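Local atomic coordinates of metallophosphoesterase TT1561-like domain-containing protein (Aquifex aeolicus, PDB entry 2YVT), a protein that is of unknown function but belongs to the calcineurin superfamily of metallophosphoesterases, and so may hydrolyse phosphate esters with the help of bound metal ions. Residues Glu16-Leu21 against Leu78-Arg83. Numbering follows the deposited sequence.
Sequences ERFDLL and LDKFFR
The Phe18 ring and the alkyl chain of Lys80 meet in a combined CH-pi and cation-pi contact, which joins the loop after strand 7-12 to helix 65-86 in the calcineurin-like metallophosphoesterase fold. Lys80 CE sits 3.8 Å from the centroid of the Phe18 ring, only 11° off its normal. Farther along, Lys80 NZ lies 4.4 Å from that centroid and 25° off the normal, still over the face. With CG anti to the backbone N (chi1 -174°) and every later torsion extended, the lysine reaches across the ring from the CE1–CZ side, where its CG is 3.6 Å from Phe18 CE1, to CD2. At the ring edge, near its plane, Phe18 CE1 is 3.6 Å from the backbone N of Phe81, and an apolar contact of 4.3 Å joins Phe18 CE1 to Phe81 CB. Were Phe18 an alanine, the Lys80 ammonium would probably lose its aromatic partner and its chain would be freer to turn. Phe14 packs edge-to-face on Phe18 and also meets the Phe81 ring. A short 3-10 turn through Asp19 and Leu20 leads into helix 21-31, and Arg17 centres an inverse gamma turn. Arg17 also grips the Asp19 carboxylate side-on in a salt bridge, nearly in the guanidinium plane: NE donates a hydrogen bond to Asp19 OD1 and NH2 donates one to Asp19 OD2, each at 2.8 Å and each through a syn lone pair.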
loop_
_atom_site.group_PDB
_atom_site.type_symbol
_atom_site.label_atom_id
_atom_site.label_comp_id
_atom_site.label_asym_id
_atom_site.label_seq_id
_atom_site.Cartn_x
_atom_site.Cartn_y
_atom_site.Cartn_z
ATOM N N GLU A 16 0.986 -12.781 0.524
ATOM C CA GLU A 16 1.715 -13.933 1.073
ATOM C C GLU A 16 2.524 -14.729 0.028
ATOM O O GLU A 16 2.763 -15.931 0.202
ATOM C CB GLU A 16 0.757 -14.845 1.852
ATOM C CG GLU A 16 -0.059 -14.096 2.895
ATOM C CD GLU A 16 -0.983 -14.976 3.706
ATOM O OE1 GLU A 16 -0.827 -16.230 3.705
ATOM O OE2 GLU A 16 -1.882 -14.391 4.345
ATOM N N ARG A 17 2.951 -14.056 -1.041
ATOM C CA ARG A 17 3.710 -14.713 -2.110
ATOM C C ARG A 17 5.213 -14.736 -1.835
ATOM O O ARG A 17 6.034 -14.180 -2.577
ATOM C CB ARG A 17 3.353 -14.150 -3.498
ATOM C CG ARG A 17 1.880 -14.398 -3.894
ATOM C CD ARG A 17 1.508 -15.899 -3.874
ATOM N NE ARG A 17 2.325 -16.640 -4.835
ATOM C CZ ARG A 17 2.044 -16.719 -6.136
ATOM N NH1 ARG A 17 0.947 -16.141 -6.620
ATOM N NH2 ARG A 17 2.849 -17.385 -6.950
ATOM N N PHE A 18 5.568 -15.401 -0.745
ATOM C CA PHE A 18 6.971 -15.534 -0.376
ATOM C C PHE A 18 7.759 -16.260 -1.463
ATOM O O PHE A 18 8.956 -16.002 -1.633
ATOM C CB PHE A 18 7.119 -16.256 0.967
ATOM C CG PHE A 18 6.407 -15.565 2.097
ATOM C CD1 PHE A 18 7.010 -14.493 2.750
ATOM C CD2 PHE A 18 5.132 -15.965 2.493
ATOM C CE1 PHE A 18 6.361 -13.829 3.776
ATOM C CE2 PHE A 18 4.469 -15.305 3.534
ATOM C CZ PHE A 18 5.092 -14.240 4.179
ATOM N N ASP A 19 7.075 -17.147 -2.198
ATOM C CA ASP A 19 7.692 -17.902 -3.296
ATOM C C ASP A 19 8.230 -16.995 -4.402
ATOM O O ASP A 19 9.112 -17.398 -5.157
ATOM C CB ASP A 19 6.701 -18.914 -3.897
ATOM C CG ASP A 19 5.442 -18.256 -4.462
ATOM O OD1 ASP A 19 4.773 -17.504 -3.721
ATOM O OD2 ASP A 19 5.101 -18.519 -5.640
ATOM N N LEU A 20 7.683 -15.780 -4.502
ATOM C CA LEU A 20 8.123 -14.825 -5.516
ATOM C C LEU A 20 9.252 -13.883 -5.086
ATOM O O LEU A 20 9.796 -13.147 -5.912
ATOM C CB LEU A 20 6.929 -14.022 -6.029
ATOM C CG LEU A 20 5.804 -14.863 -6.643
ATOM C CD1 LEU A 20 4.697 -13.939 -7.121
ATOM C CD2 LEU A 20 6.320 -15.745 -7.787
ATOM N N LEU A 21 9.622 -13.923 -3.807
ATOM C CA LEU A 21 10.656 -13.017 -3.309
ATOM C C LEU A 21 12.044 -13.234 -3.926
ATOM O O LEU A 21 12.756 -12.255 -4.160
ATOM C CB LEU A 21 10.684 -12.971 -1.775
ATOM C CG LEU A 21 9.474 -12.254 -1.153
ATOM C CD1 LEU A 21 9.543 -12.317 0.369
ATOM C CD2 LEU A 21 9.349 -10.803 -1.633
ATOM N N LEU A 78 2.738 -12.096 9.287
ATOM C CA LEU A 78 3.296 -10.737 9.267
ATOM C C LEU A 78 4.761 -10.710 9.690
ATOM O O LEU A 78 5.583 -10.013 9.080
ATOM C CB LEU A 78 2.478 -9.797 10.151
ATOM C CG LEU A 78 1.108 -9.391 9.610
ATOM C CD1 LEU A 78 0.347 -8.602 10.676
ATOM C CD2 LEU A 78 1.223 -8.602 8.312
ATOM N N ASP A 79 5.099 -11.481 10.723
ATOM C CA ASP A 79 6.484 -11.555 11.165
ATOM C C ASP A 79 7.368 -12.087 10.042
ATOM O O ASP A 79 8.463 -11.569 9.806
ATOM C CB ASP A 79 6.604 -12.437 12.408
ATOM C CG ASP A 79 6.026 -11.792 13.646
ATOM O OD1 ASP A 79 5.696 -10.585 13.625
ATOM O OD2 ASP A 79 5.894 -12.514 14.662
ATOM N N LYS A 80 6.876 -13.099 9.329
ATOM C CA LYS A 80 7.619 -13.668 8.203
ATOM C C LYS A 80 7.780 -12.653 7.079
ATOM O O LYS A 80 8.851 -12.554 6.469
ATOM C CB LYS A 80 6.925 -14.929 7.689
ATOM C CG LYS A 80 7.693 -15.675 6.620
ATOM C CD LYS A 80 6.926 -16.924 6.256
ATOM C CE LYS A 80 7.532 -17.668 5.088
ATOM N NZ LYS A 80 6.664 -18.846 4.773
ATOM N N PHE A 81 6.725 -11.880 6.824
ATOM C CA PHE A 81 6.800 -10.821 5.825
ATOM C C PHE A 81 7.879 -9.793 6.189
ATOM O O PHE A 81 8.710 -9.447 5.356
ATOM C CB PHE A 81 5.444 -10.124 5.672
ATOM C CG PHE A 81 5.511 -8.829 4.901
ATOM C CD1 PHE A 81 5.541 -8.828 3.514
ATOM C CD2 PHE A 81 5.539 -7.606 5.571
ATOM C CE1 PHE A 81 5.604 -7.632 2.797
ATOM C CE2 PHE A 81 5.599 -6.405 4.863
ATOM C CZ PHE A 81 5.638 -6.419 3.475
ATOM N N PHE A 82 7.869 -9.294 7.424
ATOM C CA PHE A 82 8.861 -8.283 7.766
ATOM C C PHE A 82 10.278 -8.824 7.705
ATOM O O PHE A 82 11.181 -8.140 7.225
ATOM C CB PHE A 82 8.562 -7.623 9.108
ATOM C CG PHE A 82 7.405 -6.675 9.053
ATOM C CD1 PHE A 82 7.530 -5.451 8.397
ATOM C CD2 PHE A 82 6.185 -7.005 9.627
ATOM C CE1 PHE A 82 6.452 -4.562 8.324
ATOM C CE2 PHE A 82 5.101 -6.128 9.564
ATOM C CZ PHE A 82 5.235 -4.902 8.907
ATOM N N ARG A 83 10.467 -10.069 8.136
ATOM C CA ARG A 83 11.788 -10.690 8.042
ATOM C C ARG A 83 12.250 -10.811 6.583
ATOM O O ARG A 83 13.348 -10.384 6.234
ATOM C CB ARG A 83 11.797 -12.062 8.735
ATOM C CG ARG A 83 13.055 -12.877 8.470
ATOM C CD ARG A 83 13.147 -14.096 9.374
ATOM N NE ARG A 83 11.987 -14.977 9.246
ATOM C CZ ARG A 83 11.822 -15.900 8.299
ATOM N NH1 ARG A 83 12.739 -16.087 7.355
ATOM N NH2 ARG A 83 10.718 -16.639 8.290
#